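Local coordinates for protein putative fimbrium subunit Fim1C (PDB 4K4K) that probably forms part of the tip of the fimbrium, a cell-surface filament that mediates cell adhesion and biofilm formation, at residues G11-E16 with T129-A134; R54-A59 with Q73-P78; R84-Y89 with E124-T129. All coordinates share one frame; numbering follows the deposited sequence.

How the contacts relate
All three contacts lie toward one end of the elongated chain, their centres about 9 to 12 Å apart. Contact 3 is the most exposed, an antiparallel pairing with charged side chains at its outer edge; contacts 1 and 2 are partly buried. Contacts 1 and 3 meet at the consecutive strands 118-126 and 132-150 and share Thr129, while Phe77 of contact 2 packs between them, touching Pro131 and Phe86. Their chemistry differs accordingly: contact 1 is a parallel backbone bridge backed by aliphatic side chains, contact 2 joins a strand to a loop through side chains that bond backbone atoms, and contact 3 combines backbone pairing with carboxylates.

Contact 1 (G11-E16 with T129-A134); sequences GRVALE and TDPKVA
Glu16 and Lys132 form a parallel beta bridge in which the polar backbone atoms of Glu16 reach the residues before and after Lys132. Glu16 N gives its hydrogen to Pro131 O at 2.9 Å, and Glu16 O receives that of Val133 N, also at 2.9 Å, with an N-H...O angle of 168°. Glu16 O is also approached by the CA of Lys132. Pro131 suits its place: it has no N-H to satisfy, yet supplies an acceptor, while its ring presents CB to Val13 CG1 at 3.6 Å, the two side chains crossing at about a right angle. Deeper in, Leu15 CD1 presses tightly on Val133 CG2 (3.5 Å). Outside, the carboxylate of Glu16 rests on aliphatic carbon, OE1 lying 3.4 Å from Lys132 CG, while the ammonium of Lys132 stays too far for a salt bridge. Neighbours satisfy more of the backbone: Lys132 O takes a hydrogen bond from Lys126 NZ, the N-H of Leu15 is probably taken by Ile75 O, and Val13 O probably accepts from Phe77 N. This is how a short strand near the N-terminus, 16-18, adds in parallel to the long strand 132-150 in a beta-rich domain of the fimbrillin superfamily.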
ATOM      1  N   GLY A  11       0.536 -28.348  25.694  1.00 34.42           N
ATOM      2  CA  GLY A  11       0.883 -27.180  26.508  1.00 33.04           C
ATOM      3  C   GLY A  11       1.506 -25.971  25.841  1.00 33.12           C
ATOM      4  O   GLY A  11       1.659 -24.921  26.481  1.00 32.33           O
ATOM      5  N   ARG A  12       1.958 -26.117  24.593  1.00 27.29           N
ATOM      6  CA  ARG A  12       2.609 -25.004  23.896  1.00 25.46           C
ATOM      7  C   ARG A  12       1.559 -23.954  23.505  1.00 28.32           C
ATOM      8  O   ARG A  12       0.437 -24.310  23.163  1.00 29.64           O
ATOM      9  CB  ARG A  12       3.389 -25.511  22.678  1.00 25.80           C
ATOM     10  CG  ARG A  12       4.500 -26.517  23.064  1.00 28.65           C
ATOM     11  CD  ARG A  12       5.296 -26.975  21.851  1.00 32.34           C
ATOM     12  NE  ARG A  12       4.435 -27.638  20.871  1.00 38.95           N
ATOM     13  CZ  ARG A  12       4.648 -27.647  19.558  1.00 53.49           C
ATOM     14  NH1 ARG A  12       5.714 -27.040  19.044  1.00 41.48           N
ATOM     15  NH2 ARG A  12       3.796 -28.259  18.749  1.00 38.33           N
ATOM     16  N   VAL A  13       1.902 -22.661  23.614  1.00 22.42           N
ATOM     17  CA  VAL A  13       0.936 -21.617  23.340  1.00 20.63           C
ATOM     18  C   VAL A  13       1.324 -20.905  22.064  1.00 21.57           C
ATOM     19  O   VAL A  13       2.361 -20.251  22.013  1.00 19.95           O
ATOM     20  CB  VAL A  13       0.784 -20.633  24.540  1.00 23.76           C
ATOM     21  CG1 VAL A  13      -0.223 -19.533  24.215  1.00 24.02           C
ATOM     22  CG2 VAL A  13       0.365 -21.372  25.818  1.00 23.80           C
ATOM     23  N   ALA A  14       0.481 -21.054  21.028  1.00 18.25           N
ATOM     24  CA  ALA A  14       0.708 -20.444  19.748  1.00 17.05           C
ATOM     25  C   ALA A  14       0.220 -19.001  19.725  1.00 20.92           C
ATOM     26  O   ALA A  14      -0.757 -18.647  20.390  1.00 20.88           O
ATOM     27  CB  ALA A  14      -0.015 -21.249  18.681  1.00 18.45           C
ATOM     28  N   LEU A  15       0.842 -18.196  18.884  1.00 18.19           N
ATOM     29  CA  LEU A  15       0.383 -16.837  18.632  1.00 18.04           C
ATOM     30  C   LEU A  15      -1.054 -16.863  18.062  1.00 21.41           C
ATOM     31  O   LEU A  15      -1.357 -17.666  17.166  1.00 20.38           O
ATOM     32  CB  LEU A  15       1.330 -16.187  17.606  1.00 16.84           C
ATOM     33  CG  LEU A  15       0.876 -14.836  17.019  1.00 20.70           C
ATOM     34  CD1 LEU A  15       0.888 -13.738  18.098  1.00 19.91           C
ATOM     35  CD2 LEU A  15       1.781 -14.450  15.855  1.00 21.00           C
ATOM     36  N   GLU A  16      -1.931 -15.980  18.561  1.00 19.27           N
ATOM     37  CA  GLU A  16      -3.287 -15.849  18.024  1.00 19.54           C
ATOM     38  C   GLU A  16      -3.337 -14.476  17.343  1.00 23.70           C
ATOM     39  O   GLU A  16      -3.563 -13.453  18.007  1.00 20.92           O
ATOM     40  CB  GLU A  16      -4.357 -15.995  19.110  1.00 21.69           C
ATOM     41  CG  GLU A  16      -4.380 -17.376  19.756  1.00 26.07           C
ATOM     42  CD  GLU A  16      -5.354 -17.562  20.907  1.00 54.77           C
ATOM     43  OE1 GLU A  16      -6.214 -16.679  21.130  1.00 47.82           O
ATOM     44  OE2 GLU A  16      -5.251 -18.609  21.588  1.00 52.77           O
ATOM     45  N   THR A 129       0.453 -15.933  28.586  1.00 23.58           N
ATOM     46  CA  THR A 129      -0.789 -15.773  29.380  1.00 25.75           C
ATOM     47  C   THR A 129      -1.807 -14.910  28.619  1.00 30.95           C
ATOM     48  O   THR A 129      -2.975 -14.890  28.979  1.00 31.33           O
ATOM     49  CB  THR A 129      -0.515 -15.214  30.786  1.00 29.90           C
ATOM     50  OG1 THR A 129      -0.153 -13.843  30.663  1.00 29.62           O
ATOM     51  CG2 THR A 129       0.568 -15.995  31.539  1.00 31.11           C
ATOM     52  N   ASP A 130      -1.371 -14.235  27.550  1.00 28.94           N
ATOM     53  CA  ASP A 130      -2.248 -13.442  26.693  1.00 29.21           C
ATOM     54  C   ASP A 130      -1.638 -13.446  25.283  1.00 28.85           C
ATOM     55  O   ASP A 130      -0.869 -12.566  24.906  1.00 27.35           O
ATOM     56  CB  ASP A 130      -2.498 -12.028  27.254  1.00 33.48           C
ATOM     57  CG  ASP A 130      -3.300 -11.141  26.321  1.00 48.53           C
ATOM     58  OD1 ASP A 130      -4.320 -11.630  25.757  1.00 47.08           O
ATOM     59  OD2 ASP A 130      -2.870  -9.986  26.092  1.00 59.29           O
ATOM     60  N   PRO A 131      -1.895 -14.540  24.537  1.00 24.00           N
ATOM     61  CA  PRO A 131      -1.228 -14.726  23.240  1.00 21.64           C
ATOM     62  C   PRO A 131      -1.920 -14.021  22.067  1.00 23.71           C
ATOM     63  O   PRO A 131      -1.578 -14.276  20.909  1.00 22.23           O
ATOM     64  CB  PRO A 131      -1.299 -16.248  23.065  1.00 23.13           C
ATOM     65  CG  PRO A 131      -2.631 -16.601  23.690  1.00 30.00           C
ATOM     66  CD  PRO A 131      -2.711 -15.723  24.905  1.00 26.21           C
ATOM     67  N   LYS A 132      -2.929 -13.200  22.345  1.00 23.99           N
ATOM     68  CA  LYS A 132      -3.661 -12.520  21.259  1.00 23.06           C
ATOM     69  C   LYS A 132      -2.939 -11.249  20.842  1.00 24.82           C
ATOM     70  O   LYS A 132      -2.653 -10.388  21.683  1.00 24.70           O
ATOM     71  CB  LYS A 132      -5.108 -12.199  21.675  1.00 27.71           C
ATOM     72  CG  LYS A 132      -5.931 -13.414  22.107  1.00 40.17           C
ATOM     73  CD  LYS A 132      -7.308 -12.990  22.624  1.00 56.64           C
ATOM     74  CE  LYS A 132      -7.475 -12.980  24.136  1.00 76.41           C
ATOM     75  NZ  LYS A 132      -8.567 -12.053  24.549  1.00 91.38           N
ATOM     76  N   VAL A 133      -2.628 -11.134  19.555  1.00 20.27           N
ATOM     77  CA  VAL A 133      -1.965  -9.945  19.014  1.00 19.00           C
ATOM     78  C   VAL A 133      -2.837  -9.412  17.892  1.00 22.48           C
ATOM     79  O   VAL A 133      -3.079 -10.123  16.903  1.00 21.90           O
ATOM     80  CB  VAL A 133      -0.505 -10.217  18.531  1.00 21.72           C
ATOM     81  CG1 VAL A 133       0.099  -8.987  17.850  1.00 21.85           C
ATOM     82  CG2 VAL A 133       0.393 -10.697  19.678  1.00 21.90           C
ATOM     83  N   ALA A 134      -3.285  -8.154  18.027  1.00 20.53           N
ATOM     84  CA  ALA A 134      -4.082  -7.500  17.000  1.00 21.40           C
ATOM     85  C   ALA A 134      -3.169  -6.560  16.233  1.00 26.96           C
ATOM     86  O   ALA A 134      -2.689  -5.573  16.800  1.00 27.94           O
ATOM     87  CB  ALA A 134      -5.243  -6.750  17.638  1.00 24.47           C
TER

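Contact 2 (R54-A59 with Q73-P78); sequences RKYTTA and QTIYFP
Arg54 and Gln73 bring their CA atoms to 5.4 Å, but the backbones part from there, so no strand ladder forms and side chains do the joining. Gln73, modelled like Arg54 in two conformers of which one is described, turns back on strand 47-57: in this conformer its chain bends at chi2 (-70°), which puts CD near Lys55, and OE1 accepts the Lys55 N-H at 3.1 Å, in the carbonyl plane and on a lone pair. An amide suits this place because its oxygen can stand in for a backbone acceptor. Tyr56 reaches the other way with its hydroxyl, whose oxygen accepts a nearly straight bond from Ile75 N (3.0 Å, 170°), while its CE1 lies 4.1 Å from Ile75 CD1. Tyrosine thus serves twice, its ring as apolar filling beside Ile38 and Ile40 and its OH as the acceptor for a buried residue's N-H. In the fold, strand 47-57 is hydrogen-bonded between strands 37-44 and 68-69, and the loop 73-78 that follows closes over it on the way to strand 84-90. A phenylalanine in place of Tyr56 would probably leave the N-H of Ile75 without its acceptor and the loop less firmly fixed to the strand. Arg54, in the conformer described, lays its aliphatic part against Ile75, CG to CG1 at 3.6 Å. Its guanidinium meets Gln73 O at the edge, near its plane, where NH1 makes a weak hydrogen bond of 3.4 Å; NE bonds to Asn51 O.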
ATOM      1  N   ARG A  54       7.721 -15.225   9.392  1.00 13.59           N
ATOM      2  CA  ARG A  54       6.843 -16.391   9.450  0.60 14.65           C
ATOM      3  C   ARG A  54       5.591 -16.126   8.609  1.00 16.95           C
ATOM      4  O   ARG A  54       4.931 -15.111   8.809  1.00 15.78           O
ATOM      5  CB  ARG A  54       6.476 -16.692  10.913  0.60 15.39           C
ATOM      6  CG  ARG A  54       7.678 -16.937  11.824  0.60 18.91           C
ATOM      7  CD  ARG A  54       8.167 -18.372  11.770  0.60 26.93           C
ATOM      8  NE  ARG A  54       9.241 -18.626  12.729  0.60 37.25           N
ATOM      9  CZ  ARG A  54       9.129 -19.394  13.809  0.60 46.37           C
ATOM     10  NH1 ARG A  54       7.981 -20.000  14.087  0.60 26.46           N
ATOM     11  NH2 ARG A  54      10.168 -19.575  14.608  0.60 40.14           N
ATOM     12  N   LYS A  55       5.262 -17.024   7.675  1.00 15.30           N
ATOM     13  CA  LYS A  55       4.110 -16.825   6.799  1.00 15.07           C
ATOM     14  C   LYS A  55       2.792 -17.123   7.494  1.00 17.88           C
ATOM     15  O   LYS A  55       2.590 -18.229   7.976  1.00 17.32           O
ATOM     16  CB  LYS A  55       4.244 -17.702   5.541  1.00 15.43           C
ATOM     17  CG  LYS A  55       3.153 -17.443   4.505  1.00 20.08           C
ATOM     18  CD  LYS A  55       3.223 -18.449   3.349  1.00 23.03           C
ATOM     19  CE  LYS A  55       2.312 -18.063   2.221  1.00 30.20           C
ATOM     20  NZ  LYS A  55       2.470 -19.003   1.077  1.00 33.22           N
ATOM     21  N   TYR A  56       1.901 -16.128   7.511  1.00 15.74           N
ATOM     22  CA  TYR A  56       0.543 -16.238   8.058  1.00 15.44           C
ATOM     23  C   TYR A  56      -0.430 -15.800   6.985  1.00 18.70           C
ATOM     24  O   TYR A  56      -0.169 -14.805   6.296  1.00 18.87           O
ATOM     25  CB  TYR A  56       0.397 -15.371   9.313  1.00 15.18           C
ATOM     26  CG  TYR A  56       0.851 -16.055  10.582  1.00 15.71           C
ATOM     27  CD1 TYR A  56       2.197 -16.356  10.797  1.00 16.17           C
ATOM     28  CD2 TYR A  56      -0.051 -16.334  11.605  1.00 17.65           C
ATOM     29  CE1 TYR A  56       2.614 -17.009  11.958  1.00 15.72           C
ATOM     30  CE2 TYR A  56       0.357 -16.955  12.782  1.00 19.12           C
ATOM     31  CZ  TYR A  56       1.695 -17.264  12.967  1.00 18.82           C
ATOM     32  OH  TYR A  56       2.066 -17.930  14.111  1.00 18.82           O
ATOM     33  N   THR A  57      -1.552 -16.507   6.837  1.00 16.85           N
ATOM     34  CA  THR A  57      -2.526 -16.135   5.810  1.00 19.12           C
ATOM     35  C   THR A  57      -3.883 -15.917   6.409  1.00 27.24           C
ATOM     36  O   THR A  57      -4.172 -16.427   7.480  1.00 26.52           O
ATOM     37  CB  THR A  57      -2.636 -17.201   4.690  1.00 29.11           C
ATOM     38  OG1 THR A  57      -3.183 -18.410   5.227  1.00 28.17           O
ATOM     39  CG2 THR A  57      -1.325 -17.457   3.989  1.00 27.09           C
ATOM     40  N   THR A  58      -4.757 -15.240   5.682  1.00 29.59           N
ATOM     41  CA  THR A  58      -6.145 -15.113   6.136  1.00 32.64           C
ATOM     42  C   THR A  58      -7.081 -15.699   5.072  1.00 42.74           C
ATOM     43  O   THR A  58      -6.744 -15.689   3.887  1.00 42.20           O
ATOM     44  CB  THR A  58      -6.485 -13.648   6.492  1.00 41.37           C
ATOM     45  OG1 THR A  58      -7.775 -13.624   7.112  1.00 42.76           O
ATOM     46  CG2 THR A  58      -6.443 -12.700   5.274  1.00 37.26           C
ATOM     47  N   ALA A  59      -8.248 -16.212   5.496  1.00 45.37           N
ATOM     48  CA  ALA A  59      -9.301 -16.704   4.596  1.00 48.43           C
ATOM     49  C   ALA A  59     -10.528 -15.787   4.718  1.00 56.82           C
ATOM     50  O   ALA A  59     -11.471 -15.878   3.920  1.00 57.83           O
ATOM     51  CB  ALA A  59      -9.663 -18.143   4.930  1.00 50.29           C
ATOM     52  N   GLN A  73       5.188 -22.938  10.213  1.00 18.05           N
ATOM     53  CA  GLN A  73       5.503 -21.512  10.423  0.50 16.78           C
ATOM     54  C   GLN A  73       4.974 -20.977  11.764  1.00 19.42           C
ATOM     55  O   GLN A  73       5.205 -19.816  12.084  1.00 19.17           O
ATOM     56  CB  GLN A  73       4.902 -20.670   9.274  0.50 17.83           C
ATOM     57  CG  GLN A  73       5.441 -21.005   7.867  0.50 24.99           C
ATOM     58  CD  GLN A  73       6.877 -20.577   7.678  0.50 28.20           C
ATOM     59  OE1 GLN A  73       7.207 -19.389   7.707  0.50 16.90           O
ATOM     60  NE2 GLN A  73       7.770 -21.540   7.520  0.50 21.38           N
ATOM     61  N   THR A  74       4.224 -21.802  12.518  1.00 17.28           N
ATOM     62  CA  THR A  74       3.600 -21.364  13.772  1.00 16.80           C
ATOM     63  C   THR A  74       4.630 -20.773  14.756  1.00 18.92           C
ATOM     64  O   THR A  74       5.680 -21.376  15.055  1.00 18.76           O
ATOM     65  CB  THR A  74       2.805 -22.514  14.440  1.00 20.43           C
ATOM     66  OG1 THR A  74       1.856 -23.030  13.529  1.00 21.35           O
ATOM     67  CG2 THR A  74       2.046 -22.049  15.673  1.00 20.20           C
ATOM     68  N   ILE A  75       4.305 -19.580  15.256  1.00 16.12           N
ATOM     69  CA  ILE A  75       5.083 -18.917  16.290  1.00 15.12           C
ATOM     70  C   ILE A  75       4.518 -19.339  17.635  1.00 15.89           C
ATOM     71  O   ILE A  75       3.298 -19.205  17.856  1.00 15.44           O
ATOM     72  CB  ILE A  75       5.056 -17.382  16.132  1.00 16.56           C
ATOM     73  CG1 ILE A  75       5.828 -16.929  14.875  1.00 15.95           C
ATOM     74  CG2 ILE A  75       5.641 -16.709  17.416  1.00 17.89           C
ATOM     75  CD1 ILE A  75       5.475 -15.455  14.468  1.00 15.57           C
ATOM     76  N   TYR A  76       5.388 -19.826  18.519  1.00 15.93           N
ATOM     77  CA  TYR A  76       4.998 -20.208  19.888  1.00 15.66           C
ATOM     78  C   TYR A  76       5.619 -19.283  20.880  1.00 19.15           C
ATOM     79  O   TYR A  76       6.798 -18.942  20.756  1.00 18.43           O
ATOM     80  CB  TYR A  76       5.428 -21.647  20.226  1.00 17.25           C
ATOM     81  CG  TYR A  76       4.709 -22.676  19.392  1.00 19.47           C
ATOM     82  CD1 TYR A  76       3.447 -23.146  19.759  1.00 21.20           C
ATOM     83  CD2 TYR A  76       5.269 -23.155  18.211  1.00 20.87           C
ATOM     84  CE1 TYR A  76       2.763 -24.078  18.971  1.00 22.16           C
ATOM     85  CE2 TYR A  76       4.594 -24.073  17.412  1.00 22.12           C
ATOM     86  CZ  TYR A  76       3.352 -24.551  17.807  1.00 28.11           C
ATOM     87  OH  TYR A  76       2.708 -25.455  16.997  1.00 32.12           O
ATOM     88  N   PHE A  77       4.844 -18.916  21.916  1.00 15.62           N
ATOM     89  CA  PHE A  77       5.377 -18.061  22.979  1.00 15.77           C
ATOM     90  C   PHE A  77       6.401 -18.804  23.828  1.00 18.79           C
ATOM     91  O   PHE A  77       6.266 -20.029  23.979  1.00 18.14           O
ATOM     92  CB  PHE A  77       4.240 -17.556  23.854  1.00 17.86           C
ATOM     93  CG  PHE A  77       3.557 -16.362  23.235  1.00 18.43           C
ATOM     94  CD1 PHE A  77       4.005 -15.070  23.498  1.00 19.86           C
ATOM     95  CD2 PHE A  77       2.456 -16.526  22.400  1.00 18.83           C
ATOM     96  CE1 PHE A  77       3.361 -13.960  22.943  1.00 19.60           C
ATOM     97  CE2 PHE A  77       1.840 -15.423  21.806  1.00 21.73           C
ATOM     98  CZ  PHE A  77       2.295 -14.144  22.085  1.00 19.65           C
ATOM     99  N   PRO A  78       7.408 -18.085  24.388  1.00 18.26           N
ATOM    100  CA  PRO A  78       8.378 -18.754  25.299  1.00 19.87           C
ATOM    101  C   PRO A  78       7.650 -19.465  26.449  1.00 21.82           C
ATOM    102  O   PRO A  78       6.763 -18.889  27.108  1.00 19.44           O
ATOM    103  CB  PRO A  78       9.235 -17.597  25.826  1.00 21.42           C
ATOM    104  CG  PRO A  78       9.110 -16.516  24.780  1.00 24.68           C
ATOM    105  CD  PRO A  78       7.699 -16.640  24.258  1.00 19.97           C
TER

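Contact 3 (R84-Y89 with E124-T129); sequences RDFVAY and EGKDKT
Asp85 and Glu124 cross obliquely beside an antiparallel hydrogen-bonded pair, Arg84 with Lys126, that joins the start of strand 84-90 to the end of strand 118-126, antiparallel neighbours in the beta-rich fimbrillin-like fold. Their carboxylate planes are turned 39° apart, and Asp85 OD2 comes within 4.1 Å of Glu124 OE2, a like-charge approach that would probably raise the proton affinity of one of them. Asp85 is tied down through its other oxygen: OD1 accepts the N-H of Gly125 at 3.0 Å, met nearly along the C-O axis. In this short side chain chi1 (-50°) sets CG anti to the carbonyl carbon, and from there OD1 reaches the neighbouring backbone. Gly125 has a positive phi of 62°, a conformation that a residue without a side chain adopts easily. Just beyond, Arg84 N and Lys126 O, and Lys126 N and Arg84 O, bond in both directions, each pair at 2.9 Å.

Phe86 and Lys126 meet at about a right angle, ring atom CE1 lying 3.9 Å from Lys126 CB. The aromatic ring suits its buried place, where it also packs on Phe77, Val133 and Phe135, and the aliphatic root of the lysine helps to cover it. The rest of Lys126 bends away at chi2, and its NZ makes a salt bridge with Asp130 OD2. Arg84, on the same face of the pair, sends its NE to Asp49 instead. Where the strand gives way to loop, Asp127 forms an Asx turn, its OD1 accepting from Thr129 N at 2.8 Å.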
ATOM      1  N   ARG A  84       7.599 -10.943  24.672  1.00 15.22           N
ATOM      2  CA  ARG A  84       8.158 -10.731  23.349  1.00 14.90           C
ATOM      3  C   ARG A  84       7.364  -9.654  22.652  1.00 19.10           C
ATOM      4  O   ARG A  84       6.205  -9.393  23.027  1.00 18.91           O
ATOM      5  CB  ARG A  84       8.145 -12.033  22.503  1.00 12.19           C
ATOM      6  CG  ARG A  84       9.059 -13.161  22.996  1.00 17.35           C
ATOM      7  CD  ARG A  84      10.551 -12.798  22.907  1.00 16.50           C
ATOM      8  NE  ARG A  84      11.386 -13.939  23.300  1.00 18.08           N
ATOM      9  CZ  ARG A  84      11.716 -14.220  24.552  1.00 22.62           C
ATOM     10  NH1 ARG A  84      11.267 -13.466  25.549  1.00 19.00           N
ATOM     11  NH2 ARG A  84      12.429 -15.302  24.828  1.00 22.39           N
ATOM     12  N   ASP A  85       7.960  -9.048  21.613  1.00 15.13           N
ATOM     13  CA  ASP A  85       7.274  -8.048  20.791  1.00 14.18           C
ATOM     14  C   ASP A  85       7.000  -8.630  19.436  1.00 15.64           C
ATOM     15  O   ASP A  85       7.635  -9.613  19.052  1.00 14.19           O
ATOM     16  CB  ASP A  85       8.132  -6.784  20.661  1.00 14.91           C
ATOM     17  CG  ASP A  85       8.627  -6.271  21.996  1.00 20.63           C
ATOM     18  OD1 ASP A  85       7.878  -6.387  22.997  1.00 18.69           O
ATOM     19  OD2 ASP A  85       9.756  -5.755  22.041  1.00 21.47           O
ATOM     20  N   PHE A  86       6.052  -8.043  18.702  1.00 14.31           N
ATOM     21  CA  PHE A  86       5.646  -8.578  17.412  1.00 13.95           C
ATOM     22  C   PHE A  86       5.558  -7.490  16.403  1.00 17.25           C
ATOM     23  O   PHE A  86       5.033  -6.416  16.709  1.00 16.38           O
ATOM     24  CB  PHE A  86       4.250  -9.287  17.535  1.00 14.76           C
ATOM     25  CG  PHE A  86       4.341 -10.564  18.339  1.00 16.29           C
ATOM     26  CD1 PHE A  86       4.295 -10.535  19.733  1.00 17.82           C
ATOM     27  CD2 PHE A  86       4.561 -11.785  17.707  1.00 18.02           C
ATOM     28  CE1 PHE A  86       4.444 -11.707  20.481  1.00 19.43           C
ATOM     29  CE2 PHE A  86       4.718 -12.957  18.449  1.00 19.86           C
ATOM     30  CZ  PHE A  86       4.652 -12.919  19.830  1.00 18.50           C
ATOM     31  N   VAL A  87       6.014  -7.782  15.190  1.00 13.38           N
ATOM     32  CA  VAL A  87       5.891  -6.878  14.048  1.00 13.26           C
ATOM     33  C   VAL A  87       5.435  -7.714  12.858  1.00 16.25           C
ATOM     34  O   VAL A  87       5.640  -8.929  12.847  1.00 14.86           O
ATOM     35  CB  VAL A  87       7.183  -6.067  13.718  1.00 17.65           C
ATOM     36  CG1 VAL A  87       7.565  -5.138  14.861  1.00 18.74           C
ATOM     37  CG2 VAL A  87       8.351  -6.995  13.344  1.00 16.35           C
ATOM     38  N   ALA A  88       4.853  -7.061  11.842  1.00 13.88           N
ATOM     39  CA  ALA A  88       4.401  -7.755  10.633  1.00 12.40           C
ATOM     40  C   ALA A  88       4.403  -6.820   9.462  1.00 15.01           C
ATOM     41  O   ALA A  88       4.413  -5.597   9.628  1.00 14.49           O
ATOM     42  CB  ALA A  88       2.992  -8.345  10.832  1.00 14.27           C
ATOM     43  N   TYR A  89       4.344  -7.397   8.260  1.00 12.51           N
ATOM     44  CA  TYR A  89       4.258  -6.601   7.045  1.00 12.43           C
ATOM     45  C   TYR A  89       3.417  -7.350   6.022  1.00 17.69           C
ATOM     46  O   TYR A  89       3.220  -8.564   6.115  1.00 16.68           O
ATOM     47  CB  TYR A  89       5.670  -6.253   6.462  1.00 12.38           C
ATOM     48  CG  TYR A  89       6.316  -7.462   5.818  1.00 11.38           C
ATOM     49  CD1 TYR A  89       6.910  -8.456   6.596  1.00 13.51           C
ATOM     50  CD2 TYR A  89       6.236  -7.674   4.434  1.00 11.97           C
ATOM     51  CE1 TYR A  89       7.434  -9.613   6.012  1.00 14.67           C
ATOM     52  CE2 TYR A  89       6.740  -8.837   3.846  1.00 13.18           C
ATOM     53  CZ  TYR A  89       7.305  -9.818   4.641  1.00 17.62           C
ATOM     54  OH  TYR A  89       7.804 -10.959   4.052  1.00 15.25           O
ATOM     55  N   GLU A 124       4.000  -4.588  21.719  1.00 20.34           N
ATOM     56  CA  GLU A 124       4.985  -4.905  22.751  1.00 20.32           C
ATOM     57  C   GLU A 124       4.458  -5.696  23.951  1.00 24.20           C
ATOM     58  O   GLU A 124       3.297  -5.562  24.328  1.00 23.26           O
ATOM     59  CB  GLU A 124       5.604  -3.607  23.295  1.00 23.50           C
ATOM     60  CG  GLU A 124       6.558  -2.936  22.319  1.00 39.22           C
ATOM     61  CD  GLU A 124       7.468  -1.873  22.905  1.00 68.48           C
ATOM     62  OE1 GLU A 124       6.980  -1.026  23.687  1.00 48.66           O
ATOM     63  OE2 GLU A 124       8.669  -1.869  22.549  1.00 78.51           O
ATOM     64  N   GLY A 125       5.371  -6.456  24.573  1.00 21.59           N
ATOM     65  CA  GLY A 125       5.151  -7.113  25.857  1.00 21.85           C
ATOM     66  C   GLY A 125       4.055  -8.148  25.945  1.00 25.95           C
ATOM     67  O   GLY A 125       3.297  -8.167  26.920  1.00 28.96           O
ATOM     68  N   LYS A 126       4.004  -9.043  24.956  1.00 20.57           N
ATOM     69  CA  LYS A 126       3.052 -10.145  24.974  1.00 20.59           C
ATOM     70  C   LYS A 126       3.712 -11.405  25.502  1.00 22.70           C
ATOM     71  O   LYS A 126       4.881 -11.652  25.226  1.00 20.92           O
ATOM     72  CB  LYS A 126       2.501 -10.401  23.560  1.00 21.12           C
ATOM     73  CG  LYS A 126       1.664  -9.235  23.012  1.00 24.13           C
ATOM     74  CD  LYS A 126       0.256  -9.282  23.604  1.00 30.93           C
ATOM     75  CE  LYS A 126      -0.627  -8.102  23.313  1.00 39.60           C
ATOM     76  NZ  LYS A 126      -2.007  -8.342  23.837  1.00 43.02           N
ATOM     77  N   ASP A 127       2.954 -12.236  26.197  1.00 21.34           N
ATOM     78  CA  ASP A 127       3.478 -13.501  26.675  1.00 19.57           C
ATOM     79  C   ASP A 127       2.405 -14.610  26.541  1.00 23.98           C
ATOM     80  O   ASP A 127       1.280 -14.339  26.124  1.00 22.91           O
ATOM     81  CB  ASP A 127       4.006 -13.369  28.108  1.00 21.18           C
ATOM     82  CG  ASP A 127       2.957 -12.943  29.106  1.00 29.74           C
ATOM     83  OD1 ASP A 127       1.907 -13.608  29.182  1.00 30.09           O
ATOM     84  OD2 ASP A 127       3.151 -11.901  29.752  1.00 40.32           O
ATOM     85  N   LYS A 128       2.751 -15.847  26.921  1.00 21.86           N
ATOM     86  CA  LYS A 128       1.841 -16.989  26.787  1.00 20.74           C
ATOM     87  C   LYS A 128       0.534 -16.835  27.589  1.00 26.33           C
ATOM     88  O   LYS A 128      -0.414 -17.540  27.271  1.00 28.13           O
ATOM     89  CB  LYS A 128       2.550 -18.298  27.156  1.00 22.26           C
ATOM     90  CG  LYS A 128       2.905 -18.429  28.637  1.00 23.73           C
ATOM     91  CD  LYS A 128       3.744 -19.669  28.919  1.00 28.00           C
ATOM     92  CE  LYS A 128       2.931 -20.779  29.532  1.00 34.38           C
ATOM     93  NZ  LYS A 128       3.722 -22.032  29.651  1.00 44.48           N
ATOM     94  N   THR A 129       0.453 -15.933  28.586  1.00 23.58           N
ATOM     95  CA  THR A 129      -0.789 -15.773  29.380  1.00 25.75           C
ATOM     96  C   THR A 129      -1.807 -14.910  28.619  1.00 30.95           C
ATOM     97  O   THR A 129      -2.975 -14.890  28.979  1.00 31.33           O
ATOM     98  CB  THR A 129      -0.515 -15.214  30.786  1.00 29.90           C
ATOM     99  OG1 THR A 129      -0.153 -13.843  30.663  1.00 29.62           O
ATOM    100  CG2 THR A 129       0.568 -15.995  31.539  1.00 31.11           C
TER